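Long-range contacts in thioesterase (Streptomyces coelicolor, PDB 3QMW), which probably hydrolyses thioesters, as an alpha/beta-hydrolase-fold thioesterase of the prodiginine biosynthetic pathway: residues D[50-55]-D[247-252]; D[135-140]-D[220-225]; D[205-210]-D[232-237]; D[211-216]-D[237-242]. One frame throughout, in Å; residues are numbered along the deposited sequence.

How the contacts relate
Contact 4 holds His239 and Asp211, which with Ser105 fit a Ser-His-Asp triad, and the other contacts can be placed from it. Contact 3, the strand pair that carries these two loops, has its centre 7 Å away and shares Gly237 with contact 4. Contact 2 lies with its centre 15 Å from those of contacts 3 and 4; it joins contact 3 through the salt bridge of Glu220 to Arg232 and borders contact 4 where Arg135 packs on Ile213. Contact 1, whose helix 246-258 follows strand 230-235, is centred 16 Å from contact 3 and 19 Å from contact 4, and its nearest atoms stay about 13 Å from contact 2.

Contact 1. Residues D[50-55]-D[247-252]; sequences QERLGD and SRDRLL
Leu53 and Leu252 form the closely packed side of a contact between two helices of the alpha/beta-hydrolase fold, the short helix 49-53 and the C-terminal helix 246-258. Leu53 CD2 lies 3.3 Å from the backbone Leu252 O, and the side chains touch through Leu53 CD2 and Leu252 CD2, 4.2 Å apart. Both leucines are buried; Trp49 also packs on Leu252, and Leu259 on Leu53. The other methyl of Leu252 turns to the aliphatic root of Arg52, with Leu252 CD1 3.9 Å from Arg52 CG, and the two side chains cross at about a right angle.

Away from the leucines the contact becomes polar and only partly buried. Arg52 CG stands anti to its carbonyl carbon (chi1 -59°), and a bend at the next torsion turns CD aside. The guanidinium meets Asp249 almost edge-on, its plane 11° from that of the carboxylate. Both terminal nitrogens converge on one oxygen: Arg52 NH2 forms the salt bridge to Asp249 OD1 at 2.5 Å, a spacing too short to be taken literally, and Arg52 NH1 adds a weak bond to Asp249 OD1 at 3.0 Å. The second subunit borders this side, its Glu51 packing on Arg52 and its Gly54 on Asp249.

Asp249 probably offsets some of the repulsion from a second cation, Arg248, whose NH2 has a weak hydrogen bond to Arg47 O. The two guanidinium planes stand 82° apart, and Arg248 NH1 sits over one face of the Arg52 group, 3.7 Å from Arg52 NH1.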
loop_
_atom_site.group_PDB
_atom_site.type_symbol
_atom_site.label_atom_id
_atom_site.label_comp_id
_atom_site.label_asym_id
_atom_site.label_seq_id
_atom_site.Cartn_x
_atom_site.Cartn_y
_atom_site.Cartn_z
ATOM N N GLN D 50 -7.997 -0.866 7.842
ATOM C CA GLN D 50 -9.074 -0.345 6.991
ATOM C C GLN D 50 -8.641 0.935 6.295
ATOM O O GLN D 50 -8.855 1.106 5.094
ATOM C CB GLN D 50 -10.342 -0.068 7.794
ATOM C CG GLN D 50 -11.524 0.407 6.933
ATOM C CD GLN D 50 -11.947 -0.627 5.902
ATOM O OE1 GLN D 50 -11.979 -1.816 6.193
ATOM N NE2 GLN D 50 -12.269 -0.179 4.695
ATOM N N GLU D 51 -8.031 1.824 7.072
ATOM C CA GLU D 51 -7.586 3.123 6.595
ATOM C C GLU D 51 -6.550 2.982 5.484
ATOM O O GLU D 51 -6.543 3.778 4.543
ATOM C CB GLU D 51 -6.971 3.927 7.749
ATOM C CG GLU D 51 -7.972 4.482 8.772
ATOM C CD GLU D 51 -8.488 3.448 9.790
ATOM O OE1 GLU D 51 -7.796 2.430 10.056
ATOM O OE2 GLU D 51 -9.602 3.666 10.330
ATOM N N ARG D 52 -5.688 1.972 5.598
ATOM C CA ARG D 52 -4.569 1.785 4.667
ATOM C C ARG D 52 -4.933 1.098 3.365
ATOM O O ARG D 52 -4.079 0.988 2.476
ATOM C CB ARG D 52 -3.464 0.956 5.310
ATOM C CG ARG D 52 -2.889 1.547 6.558
ATOM C CD ARG D 52 -2.247 2.909 6.316
ATOM N NE ARG D 52 -1.260 3.173 7.361
ATOM C CZ ARG D 52 -0.012 2.716 7.354
ATOM N NH1 ARG D 52 0.791 3.001 8.370
ATOM N NH2 ARG D 52 0.441 1.991 6.338
ATOM N N LEU D 53 -6.167 0.614 3.250
ATOM C CA LEU D 53 -6.561 -0.157 2.073
ATOM C C LEU D 53 -7.671 0.495 1.268
ATOM O O LEU D 53 -7.869 0.136 0.105
ATOM C CB LEU D 53 -6.958 -1.583 2.468
ATOM C CG LEU D 53 -5.872 -2.457 3.120
ATOM C CD1 LEU D 53 -6.436 -3.836 3.420
ATOM C CD2 LEU D 53 -4.602 -2.594 2.266
ATOM N N GLY D 54 -8.389 1.440 1.868
ATOM C CA GLY D 54 -9.413 2.195 1.147
ATOM C C GLY D 54 -10.803 1.588 1.229
ATOM O O GLY D 54 -11.063 0.723 2.071
ATOM N N ASP D 55 -11.688 2.038 0.341
ATOM C CA ASP D 55 -13.125 1.766 0.448
ATOM C C ASP D 55 -13.660 0.683 -0.499
ATOM O O ASP D 55 -14.873 0.467 -0.554
ATOM C CB ASP D 55 -13.919 3.065 0.226
ATOM C CG ASP D 55 -13.415 4.227 1.087
ATOM O OD1 ASP D 55 -12.729 3.974 2.105
ATOM O OD2 ASP D 55 -13.707 5.399 0.739
ATOM N N SER D 247 7.778 -3.401 7.457
ATOM C CA SER D 247 7.216 -4.592 6.801
ATOM C C SER D 247 5.706 -4.772 7.010
ATOM O O SER D 247 5.043 -5.416 6.208
ATOM C CB SER D 247 7.974 -5.850 7.221
ATOM O OG SER D 247 8.234 -5.851 8.600
ATOM N N ARG D 248 5.156 -4.205 8.076
ATOM C CA ARG D 248 3.702 -4.151 8.219
ATOM C C ARG D 248 3.145 -3.252 7.134
ATOM O O ARG D 248 2.101 -3.549 6.552
ATOM C CB ARG D 248 3.285 -3.614 9.593
ATOM C CG ARG D 248 1.839 -3.125 9.632
ATOM C CD ARG D 248 1.489 -2.549 10.956
ATOM N NE ARG D 248 0.065 -2.243 11.040
ATOM C CZ ARG D 248 -0.494 -1.071 10.736
ATOM N NH1 ARG D 248 0.244 -0.051 10.297
ATOM N NH2 ARG D 248 -1.815 -0.923 10.859
ATOM N N ASP D 249 3.841 -2.133 6.902
ATOM C CA ASP D 249 3.521 -1.194 5.813
ATOM C C ASP D 249 3.614 -1.866 4.442
ATOM O O ASP D 249 2.720 -1.690 3.617
ATOM C CB ASP D 249 4.444 0.044 5.851
ATOM C CG ASP D 249 3.997 1.092 6.865
ATOM O OD1 ASP D 249 2.827 1.529 6.802
ATOM O OD2 ASP D 249 4.824 1.510 7.705
ATOM N N ARG D 250 4.672 -2.647 4.209
ATOM C CA ARG D 250 4.831 -3.338 2.927
ATOM C C ARG D 250 3.815 -4.452 2.715
ATOM O O ARG D 250 3.225 -4.540 1.633
ATOM C CB ARG D 250 6.245 -3.886 2.744
ATOM C CG ARG D 250 7.158 -2.983 1.943
ATOM C CD ARG D 250 8.291 -3.779 1.268
ATOM N NE ARG D 250 9.052 -2.968 0.307
ATOM C CZ ARG D 250 9.943 -2.025 0.639
ATOM N NH1 ARG D 250 10.207 -1.741 1.916
ATOM N NH2 ARG D 250 10.574 -1.351 -0.318
ATOM N N LEU D 251 3.601 -5.300 3.727
ATOM C CA LEU D 251 2.539 -6.310 3.654
ATOM C C LEU D 251 1.265 -5.649 3.153
ATOM O O LEU D 251 0.689 -6.091 2.173
ATOM C CB LEU D 251 2.266 -6.965 5.010
ATOM C CG LEU D 251 0.940 -7.752 5.086
ATOM C CD1 LEU D 251 1.141 -9.133 4.544
ATOM C CD2 LEU D 251 0.396 -7.827 6.480
ATOM N N LEU D 252 0.850 -4.584 3.833
ATOM C CA LEU D 252 -0.377 -3.853 3.478
ATOM C C LEU D 252 -0.416 -3.311 2.047
ATOM O O LEU D 252 -1.491 -3.187 1.451
ATOM C CB LEU D 252 -0.604 -2.693 4.455
ATOM C CG LEU D 252 -1.107 -3.087 5.844
ATOM C CD1 LEU D 252 -1.044 -1.900 6.768
ATOM C CD2 LEU D 252 -2.538 -3.657 5.779
#

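Contact 2. Residues D[135-140]-D[220-225]; sequences RAPHLY and EAWRPY
Tyr225 OH is gripped twice by His138: the backbone His138 N donates to Tyr225 OH at 2.8 Å with an N-H...O angle of 145°, and His138 ND1 is hydrogen-bonded to Tyr225 OH, also at 2.8 Å. His138 CG lies between its backbone N and carbonyl carbon (chi1 71°), and ND1 and the backbone N both face the hydroxyl. The hydroxyl reaches the imidazole at its edge, and the two rings meet rim to rim, their planes 11° apart.

Beside these two bonds, Pro137 is wedged against two aromatic faces. Pro137 CD stands 3.6 Å from the centroid of the six-membered ring of Trp222 and 3.9 Å from the centroid of the Tyr225 ring, both CH-pi contacts. Over the same indole face, Ala136 CA lies 3.8 Å from the centroid of the five-membered ring of Trp222. Trp222 NE1 is hydrogen-bonded to Ser134 O. An alanine in place of Trp222 would probably open a gap beneath Pro137 and leave Ser134 O without this donor.

Tyr112 and Trp193 also meet the Tyr225 ring. Through this proline-aromatic packing, the loop after strand 129-132 is joined to the connection between helix 216-220 and strand 230-235 in the alpha/beta-hydrolase fold.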
loop_
_atom_site.group_PDB
_atom_site.type_symbol
_atom_site.label_atom_id
_atom_site.label_comp_id
_atom_site.label_asym_id
_atom_site.label_seq_id
_atom_site.Cartn_x
_atom_site.Cartn_y
_atom_site.Cartn_z
ATOM N N ARG D 135 4.630 -21.525 7.980
ATOM C CA ARG D 135 5.110 -22.678 7.203
ATOM C C ARG D 135 3.950 -23.385 6.505
ATOM O O ARG D 135 2.782 -23.175 6.846
ATOM C CB ARG D 135 5.806 -23.678 8.125
ATOM C CG ARG D 135 4.868 -24.258 9.203
ATOM C CD ARG D 135 5.561 -25.192 10.156
ATOM N NE ARG D 135 6.761 -24.604 10.732
ATOM C CZ ARG D 135 7.499 -25.193 11.667
ATOM N NH1 ARG D 135 7.154 -26.385 12.160
ATOM N NH2 ARG D 135 8.589 -24.583 12.122
ATOM N N ALA D 136 4.274 -24.233 5.539
ATOM C CA ALA D 136 3.258 -25.024 4.857
ATOM C C ALA D 136 2.575 -25.996 5.838
ATOM O O ALA D 136 3.234 -26.524 6.737
ATOM C CB ALA D 136 3.881 -25.788 3.711
ATOM N N PRO D 137 1.257 -26.235 5.669
ATOM C CA PRO D 137 0.448 -27.086 6.555
ATOM C C PRO D 137 1.048 -28.458 6.910
ATOM O O PRO D 137 1.151 -28.795 8.097
ATOM C CB PRO D 137 -0.858 -27.247 5.782
ATOM C CG PRO D 137 -0.963 -25.990 4.990
ATOM C CD PRO D 137 0.426 -25.565 4.653
ATOM N N HIS D 138 1.483 -29.222 5.909
ATOM C CA HIS D 138 2.119 -30.517 6.181
ATOM C C HIS D 138 3.314 -30.422 7.136
ATOM O O HIS D 138 3.678 -31.429 7.760
ATOM C CB HIS D 138 2.527 -31.250 4.885
ATOM C CG HIS D 138 3.690 -30.636 4.159
ATOM N ND1 HIS D 138 3.540 -29.880 3.014
ATOM C CD2 HIS D 138 5.024 -30.692 4.399
ATOM C CE1 HIS D 138 4.730 -29.483 2.592
ATOM N NE2 HIS D 138 5.647 -29.961 3.418
ATOM N N LEU D 139 3.916 -29.232 7.252
ATOM C CA LEU D 139 5.070 -29.025 8.139
ATOM C C LEU D 139 4.677 -28.702 9.582
ATOM O O LEU D 139 5.558 -28.449 10.405
ATOM C CB LEU D 139 5.995 -27.912 7.602
ATOM C CG LEU D 139 6.913 -28.219 6.410
ATOM C CD1 LEU D 139 7.440 -26.932 5.773
ATOM C CD2 LEU D 139 8.070 -29.120 6.849
ATOM N N TYR D 140 3.378 -28.711 9.896
ATOM C CA TYR D 140 2.908 -28.385 11.257
ATOM C C TYR D 140 2.745 -29.630 12.148
ATOM O O TYR D 140 2.080 -30.591 11.754
ATOM C CB TYR D 140 1.582 -27.602 11.211
ATOM C CG TYR D 140 1.731 -26.090 11.215
ATOM C CD1 TYR D 140 2.065 -25.402 12.382
ATOM C CD2 TYR D 140 1.520 -25.345 10.056
ATOM C CE1 TYR D 140 2.193 -24.019 12.394
ATOM C CE2 TYR D 140 1.643 -23.962 10.054
ATOM C CZ TYR D 140 1.977 -23.302 11.223
ATOM O OH TYR D 140 2.093 -21.924 11.210
ATOM N N GLU D 220 7.911 -21.339 0.898
ATOM C CA GLU D 220 7.924 -21.887 -0.449
ATOM C C GLU D 220 7.068 -23.145 -0.532
ATOM O O GLU D 220 6.419 -23.381 -1.547
ATOM C CB GLU D 220 9.356 -22.218 -0.879
ATOM C CG GLU D 220 9.505 -22.697 -2.348
ATOM C CD GLU D 220 9.210 -21.607 -3.374
ATOM O OE1 GLU D 220 9.456 -20.414 -3.079
ATOM O OE2 GLU D 220 8.738 -21.943 -4.481
ATOM N N ALA D 221 7.062 -23.940 0.536
ATOM C CA ALA D 221 6.320 -25.210 0.577
ATOM C C ALA D 221 4.793 -25.094 0.385
ATOM O O ALA D 221 4.123 -26.102 0.191
ATOM C CB ALA D 221 6.643 -25.963 1.879
ATOM N N TRP D 222 4.248 -23.882 0.438
ATOM C CA TRP D 222 2.826 -23.646 0.152
ATOM C C TRP D 222 2.466 -23.800 -1.328
ATOM O O TRP D 222 1.285 -23.912 -1.669
ATOM C CB TRP D 222 2.418 -22.223 0.570
ATOM C CG TRP D 222 2.170 -22.032 2.027
ATOM C CD1 TRP D 222 3.084 -21.672 2.977
ATOM C CD2 TRP D 222 0.912 -22.155 2.706
ATOM N NE1 TRP D 222 2.474 -21.570 4.200
ATOM C CE2 TRP D 222 1.143 -21.867 4.062
ATOM C CE3 TRP D 222 -0.384 -22.487 2.296
ATOM C CZ2 TRP D 222 0.129 -21.907 5.015
ATOM C CZ3 TRP D 222 -1.393 -22.523 3.244
ATOM C CH2 TRP D 222 -1.130 -22.239 4.585
ATOM N N ARG D 223 3.474 -23.757 -2.200
ATOM C CA ARG D 223 3.247 -23.646 -3.647
ATOM C C ARG D 223 2.295 -24.722 -4.172
ATOM O O ARG D 223 1.274 -24.387 -4.789
ATOM C CB ARG D 223 4.584 -23.664 -4.414
ATOM C CG ARG D 223 4.463 -23.652 -5.947
ATOM C CD ARG D 223 5.836 -23.717 -6.613
ATOM N NE ARG D 223 6.680 -22.583 -6.225
ATOM C CZ ARG D 223 6.588 -21.351 -6.728
ATOM N NH1 ARG D 223 5.685 -21.047 -7.660
ATOM N NH2 ARG D 223 7.409 -20.406 -6.290
ATOM N N PRO D 224 2.607 -26.012 -3.905
ATOM C CA PRO D 224 1.746 -27.086 -4.399
ATOM C C PRO D 224 0.391 -27.190 -3.696
ATOM O O PRO D 224 -0.393 -28.061 -4.056
ATOM C CB PRO D 224 2.579 -28.346 -4.137
ATOM C CG PRO D 224 3.406 -27.999 -2.963
ATOM C CD PRO D 224 3.751 -26.549 -3.141
ATOM N N TYR D 225 0.116 -26.320 -2.718
ATOM C CA TYR D 225 -1.191 -26.297 -2.042
ATOM C C TYR D 225 -2.276 -25.602 -2.857
ATOM O O TYR D 225 -3.431 -25.571 -2.435
ATOM C CB TYR D 225 -1.091 -25.672 -0.643
ATOM C CG TYR D 225 -0.576 -26.645 0.379
ATOM C CD1 TYR D 225 0.787 -26.807 0.593
ATOM C CD2 TYR D 225 -1.457 -27.434 1.115
ATOM C CE1 TYR D 225 1.265 -27.727 1.528
ATOM C CE2 TYR D 225 -0.994 -28.353 2.057
ATOM C CZ TYR D 225 0.366 -28.497 2.253
ATOM O OH TYR D 225 0.834 -29.405 3.168
#

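Contact 3. Residues D[205-210]-D[232-237]; sequences AFSAAA and RRHLPG
Phe206 and Leu235 lie side by side, pointing the same way from neighbouring parallel strands, with Phe206 CD1 3.6 Å from Leu235 CD1. Arg233 approaches the same rim carbon, its CB 3.7 Å from Phe206 CD1, before a bend at chi2 leads its chain away. Leu251 and His254 of helix 246-258 pack on Phe206 as well. An alanine in place of Phe206 would probably open a gap beside Leu235 CD1 and lose the ring's contacts with Leu251 and His254.

The opposite face, with Ala205, Ser207, Arg232 and His234, is more polar. Ser207 OG sits between its backbone N and carbonyl carbon (chi1 44°), while His234 CG is anti to its backbone N (chi1 -173°). With the ring turned by chi2, the hydroxyl meets the imidazole at its edge, where Ser207 OG and His234 ND1 are hydrogen-bonded, though their modelled separation of 2.4 Å is doubtfully short. Arg232 bends at chi3 and gives its NE to a salt bridge with Glu220 OE1.

The axes of segments 205-208 and 232-235, in the two strands of a beta-alpha-beta unit, lie 27° apart. Ser207 N donates to Arg233 O at 3.3 Å, and Leu235 N to Ser207 O at 3.0 Å. Farther along, Ala209 N donates to Leu235 O at 3.1 Å and Ala210 N to Gly237 O at 2.7 Å. Backbone bonding thus extends from the sheet toward the loops that bear Asp211 and His239, which would probably help set the spacing of those two loops.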
loop_
_atom_site.group_PDB
_atom_site.type_symbol
_atom_site.label_atom_id
_atom_site.label_comp_id
_atom_site.label_asym_id
_atom_site.label_seq_id
_atom_site.Cartn_x
_atom_site.Cartn_y
_atom_site.Cartn_z
ATOM N N ALA D 205 2.090 -15.765 -0.315
ATOM C CA ALA D 205 2.693 -16.085 0.968
ATOM C C ALA D 205 3.854 -15.151 1.286
ATOM O O ALA D 205 4.691 -14.878 0.431
ATOM C CB ALA D 205 3.159 -17.531 0.987
ATOM N N PHE D 206 3.905 -14.687 2.532
ATOM C CA PHE D 206 4.920 -13.750 2.957
ATOM C C PHE D 206 5.883 -14.395 3.917
ATOM O O PHE D 206 5.481 -14.936 4.942
ATOM C CB PHE D 206 4.281 -12.548 3.628
ATOM C CG PHE D 206 3.337 -11.810 2.749
ATOM C CD1 PHE D 206 3.766 -10.701 2.026
ATOM C CD2 PHE D 206 2.021 -12.219 2.631
ATOM C CE1 PHE D 206 2.882 -10.003 1.200
ATOM C CE2 PHE D 206 1.135 -11.531 1.801
ATOM C CZ PHE D 206 1.568 -10.423 1.087
ATOM N N SER D 207 7.161 -14.330 3.575
ATOM C CA SER D 207 8.223 -14.752 4.463
ATOM C C SER D 207 8.814 -13.508 5.087
ATOM O O SER D 207 8.500 -12.395 4.671
ATOM C CB SER D 207 9.283 -15.534 3.692
ATOM O OG SER D 207 9.592 -14.900 2.459
ATOM N N ALA D 208 9.647 -13.713 6.102
ATOM C CA ALA D 208 10.359 -12.642 6.782
ATOM C C ALA D 208 11.801 -13.105 6.995
ATOM O O ALA D 208 12.041 -14.266 7.294
ATOM C CB ALA D 208 9.686 -12.320 8.102
ATOM N N ALA D 209 12.752 -12.238 6.787
ATOM C CA ALA D 209 14.135 -12.616 6.878
ATOM C C ALA D 209 14.611 -13.046 8.248
ATOM O O ALA D 209 15.448 -13.910 8.378
ATOM C CB ALA D 209 14.956 -11.541 6.372
ATOM N N ALA D 210 14.093 -12.402 9.270
ATOM C CA ALA D 210 14.540 -12.611 10.629
ATOM C C ALA D 210 13.643 -13.567 11.377
ATOM O O ALA D 210 13.517 -13.470 12.575
ATOM C CB ALA D 210 14.612 -11.320 11.345
ATOM N N ARG D 232 5.435 -15.715 -3.816
ATOM C CA ARG D 232 6.023 -15.541 -2.508
ATOM C C ARG D 232 6.724 -14.195 -2.465
ATOM O O ARG D 232 7.814 -14.039 -3.022
ATOM C CB ARG D 232 7.006 -16.664 -2.176
ATOM C CG ARG D 232 7.633 -16.511 -0.795
ATOM C CD ARG D 232 8.347 -17.765 -0.357
ATOM N NE ARG D 232 9.340 -18.195 -1.339
ATOM C CZ ARG D 232 10.538 -17.637 -1.514
ATOM N NH1 ARG D 232 10.929 -16.608 -0.771
ATOM N NH2 ARG D 232 11.354 -18.120 -2.445
ATOM N N ARG D 233 6.090 -13.225 -1.813
ATOM C CA ARG D 233 6.763 -11.982 -1.463
ATOM C C ARG D 233 7.659 -12.283 -0.283
ATOM O O ARG D 233 7.371 -13.176 0.506
ATOM C CB ARG D 233 5.773 -10.886 -1.094
ATOM C CG ARG D 233 4.673 -10.656 -2.115
ATOM C CD ARG D 233 5.222 -10.414 -3.503
ATOM N NE ARG D 233 4.178 -9.923 -4.401
ATOM C CZ ARG D 233 4.361 -9.611 -5.683
ATOM N NH1 ARG D 233 5.558 -9.739 -6.244
ATOM N NH2 ARG D 233 3.339 -9.174 -6.408
ATOM N N HIS D 234 8.757 -11.550 -0.181
ATOM C CA HIS D 234 9.717 -11.751 0.893
ATOM C C HIS D 234 9.984 -10.413 1.563
ATOM O O HIS D 234 10.520 -9.497 0.941
ATOM C CB HIS D 234 11.018 -12.339 0.356
ATOM C CG HIS D 234 11.987 -12.721 1.427
ATOM N ND1 HIS D 234 11.740 -13.740 2.319
ATOM C CD2 HIS D 234 13.203 -12.225 1.747
ATOM C CE1 HIS D 234 12.763 -13.855 3.146
ATOM N NE2 HIS D 234 13.667 -12.950 2.817
ATOM N N LEU D 235 9.601 -10.319 2.833
ATOM C CA LEU D 235 9.686 -9.092 3.593
ATOM C C LEU D 235 10.847 -9.156 4.573
ATOM O O LEU D 235 11.372 -10.229 4.845
ATOM C CB LEU D 235 8.372 -8.878 4.339
ATOM C CG LEU D 235 7.243 -8.424 3.427
ATOM C CD1 LEU D 235 5.911 -8.622 4.086
ATOM C CD2 LEU D 235 7.468 -6.972 3.079
ATOM N N PRO D 236 11.271 -7.999 5.094
ATOM C CA PRO D 236 12.299 -7.990 6.125
ATOM C C PRO D 236 11.669 -7.956 7.508
ATOM O O PRO D 236 10.555 -7.451 7.682
ATOM C CB PRO D 236 13.040 -6.687 5.846
ATOM C CG PRO D 236 11.946 -5.756 5.366
ATOM C CD PRO D 236 10.902 -6.631 4.682
ATOM N N GLY D 237 12.379 -8.488 8.490
ATOM C CA GLY D 237 11.900 -8.474 9.871
ATOM C C GLY D 237 11.582 -9.861 10.391
ATOM O O GLY D 237 11.990 -10.869 9.803
#

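Contact 4. Residues D[211-216]-D[237-242]; sequences DPIATP and GNHFFL
His239 ND1 donates a hydrogen bond to Asp211 OD1 at 3.3 Å, a rather long bond with an N-H...O angle of 145°. The carboxylate oxygen lies almost exactly in the imidazole plane, at the ring edge. From the other partner the fit is less flat: ND1 arrives on the syn side of OD1, 28° out of the carboxylate plane, and the two planar groups are turned 81° against each other. Ile213 also borders the ring, its CB 3.6 Å from His239 ND1. The far imidazole nitrogen, His239 NE2, is hydrogen-bonded to Ser105 OG, on a turn that fits a nucleophile elbow.

One step out, the loop curls around the same carboxylate oxygen. Ile213 N makes a weak bond to Asp211 OD1 at 3.1 Å, and Ala214 N another weak, longer one to Asp211 OD1 at 3.5 Å, so three N-H groups converge on it. On the histidine side a type I turn from Asn238 to Phe241 is closed by Phe241 N to Asn238 O at 3.1 Å, while His104 NE2 is bonded to His239 O. Phe241 meets the His104 ring edge-to-face.

With both ring nitrogens engaged, the imidazole bridges hydroxyl and carboxylate, consistent with the charge relay of a Ser-His-Asp triad.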
loop_
_atom_site.group_PDB
_atom_site.type_symbol
_atom_site.label_atom_id
_atom_site.label_comp_id
_atom_site.label_asym_id
_atom_site.label_seq_id
_atom_site.Cartn_x
_atom_site.Cartn_y
_atom_site.Cartn_z
ATOM N N ASP D 211 12.959 -14.428 10.643
ATOM C CA ASP D 211 12.034 -15.388 11.199
ATOM C C ASP D 211 12.484 -16.836 11.057
ATOM O O ASP D 211 12.593 -17.340 9.975
ATOM C CB ASP D 211 10.737 -15.216 10.442
ATOM C CG ASP D 211 9.662 -16.041 10.967
ATOM O OD1 ASP D 211 9.839 -16.576 12.048
ATOM O OD2 ASP D 211 8.628 -16.152 10.309
ATOM N N PRO D 212 12.702 -17.519 12.161
ATOM C CA PRO D 212 12.996 -18.959 12.143
ATOM C C PRO D 212 11.782 -19.848 11.860
ATOM O O PRO D 212 11.888 -20.819 11.118
ATOM C CB PRO D 212 13.525 -19.234 13.555
ATOM C CG PRO D 212 13.955 -17.907 14.079
ATOM C CD PRO D 212 13.035 -16.908 13.460
ATOM N N ILE D 213 10.639 -19.504 12.439
ATOM C CA ILE D 213 9.457 -20.372 12.407
ATOM C C ILE D 213 8.780 -20.386 11.028
ATOM O O ILE D 213 7.977 -21.272 10.741
ATOM C CB ILE D 213 8.428 -19.973 13.514
ATOM C CG1 ILE D 213 9.125 -19.809 14.872
ATOM C CG2 ILE D 213 7.306 -21.008 13.630
ATOM C CD1 ILE D 213 10.124 -20.921 15.212
ATOM N N ALA D 214 9.104 -19.405 10.187
ATOM C CA ALA D 214 8.674 -19.412 8.793
ATOM C C ALA D 214 9.813 -18.952 7.879
ATOM O O ALA D 214 9.872 -17.785 7.482
ATOM C CB ALA D 214 7.441 -18.544 8.610
ATOM N N THR D 215 10.718 -19.883 7.568
ATOM C CA THR D 215 11.831 -19.634 6.640
ATOM C C THR D 215 11.345 -19.720 5.193
ATOM O O THR D 215 10.330 -20.360 4.919
ATOM C CB THR D 215 12.988 -20.652 6.830
ATOM O OG1 THR D 215 12.483 -21.989 6.723
ATOM C CG2 THR D 215 13.654 -20.478 8.188
ATOM N N PRO D 216 12.066 -19.074 4.262
ATOM C CA PRO D 216 11.689 -19.076 2.847
ATOM C C PRO D 216 11.288 -20.458 2.308
ATOM O O PRO D 216 10.222 -20.610 1.700
ATOM C CB PRO D 216 12.959 -18.570 2.154
ATOM C CG PRO D 216 13.596 -17.682 3.149
ATOM C CD PRO D 216 13.228 -18.201 4.516
ATOM N N GLY D 237 12.379 -8.488 8.490
ATOM C CA GLY D 237 11.900 -8.474 9.871
ATOM C C GLY D 237 11.582 -9.861 10.391
ATOM O O GLY D 237 11.990 -10.869 9.803
ATOM N N ASN D 238 10.831 -9.899 11.490
ATOM C CA ASN D 238 10.694 -11.107 12.292
ATOM C C ASN D 238 9.289 -11.707 12.241
ATOM O O ASN D 238 8.414 -11.212 11.537
ATOM C CB ASN D 238 11.158 -10.823 13.735
ATOM C CG ASN D 238 10.297 -9.789 14.459
ATOM O OD1 ASN D 238 9.115 -9.608 14.160
ATOM N ND2 ASN D 238 10.896 -9.119 15.441
ATOM N N HIS D 239 9.090 -12.790 12.979
ATOM C CA HIS D 239 7.798 -13.467 13.048
ATOM C C HIS D 239 6.656 -12.524 13.447
ATOM O O HIS D 239 5.510 -12.763 13.079
ATOM C CB HIS D 239 7.889 -14.631 14.047
ATOM C CG HIS D 239 6.747 -15.594 13.972
ATOM N ND1 HIS D 239 6.810 -16.765 13.249
ATOM C CD2 HIS D 239 5.522 -15.572 14.551
ATOM C CE1 HIS D 239 5.669 -17.422 13.379
ATOM N NE2 HIS D 239 4.869 -16.718 14.161
ATOM N N PHE D 240 6.971 -11.467 14.198
ATOM C CA PHE D 240 5.958 -10.527 14.700
ATOM C C PHE D 240 5.953 -9.137 14.031
ATOM O O PHE D 240 5.329 -8.192 14.542
ATOM C CB PHE D 240 6.101 -10.375 16.220
ATOM C CG PHE D 240 5.331 -11.395 16.997
ATOM C CD1 PHE D 240 5.969 -12.513 17.531
ATOM C CD2 PHE D 240 3.963 -11.242 17.192
ATOM C CE1 PHE D 240 5.254 -13.463 18.252
ATOM C CE2 PHE D 240 3.237 -12.186 17.908
ATOM C CZ PHE D 240 3.885 -13.301 18.439
ATOM N N PHE D 241 6.610 -9.017 12.879
ATOM C CA PHE D 241 6.610 -7.761 12.116
ATOM C C PHE D 241 5.219 -7.088 12.036
ATOM O O PHE D 241 5.121 -5.852 12.050
ATOM C CB PHE D 241 7.189 -7.973 10.698
ATOM C CG PHE D 241 6.281 -8.739 9.747
ATOM C CD1 PHE D 241 5.125 -8.161 9.233
ATOM C CD2 PHE D 241 6.611 -10.019 9.334
ATOM C CE1 PHE D 241 4.312 -8.861 8.355
ATOM C CE2 PHE D 241 5.805 -10.721 8.450
ATOM C CZ PHE D 241 4.658 -10.147 7.962
ATOM N N LEU D 242 4.168 -7.912 11.977
ATOM C CA LEU D 242 2.782 -7.466 11.764
ATOM C C LEU D 242 2.299 -6.387 12.732
ATOM O O LEU D 242 1.414 -5.602 12.396
ATOM C CB LEU D 242 1.830 -8.672 11.848
ATOM C CG LEU D 242 0.395 -8.434 11.379
ATOM C CD1 LEU D 242 0.413 -7.984 9.941
ATOM C CD2 LEU D 242 -0.438 -9.671 11.532
#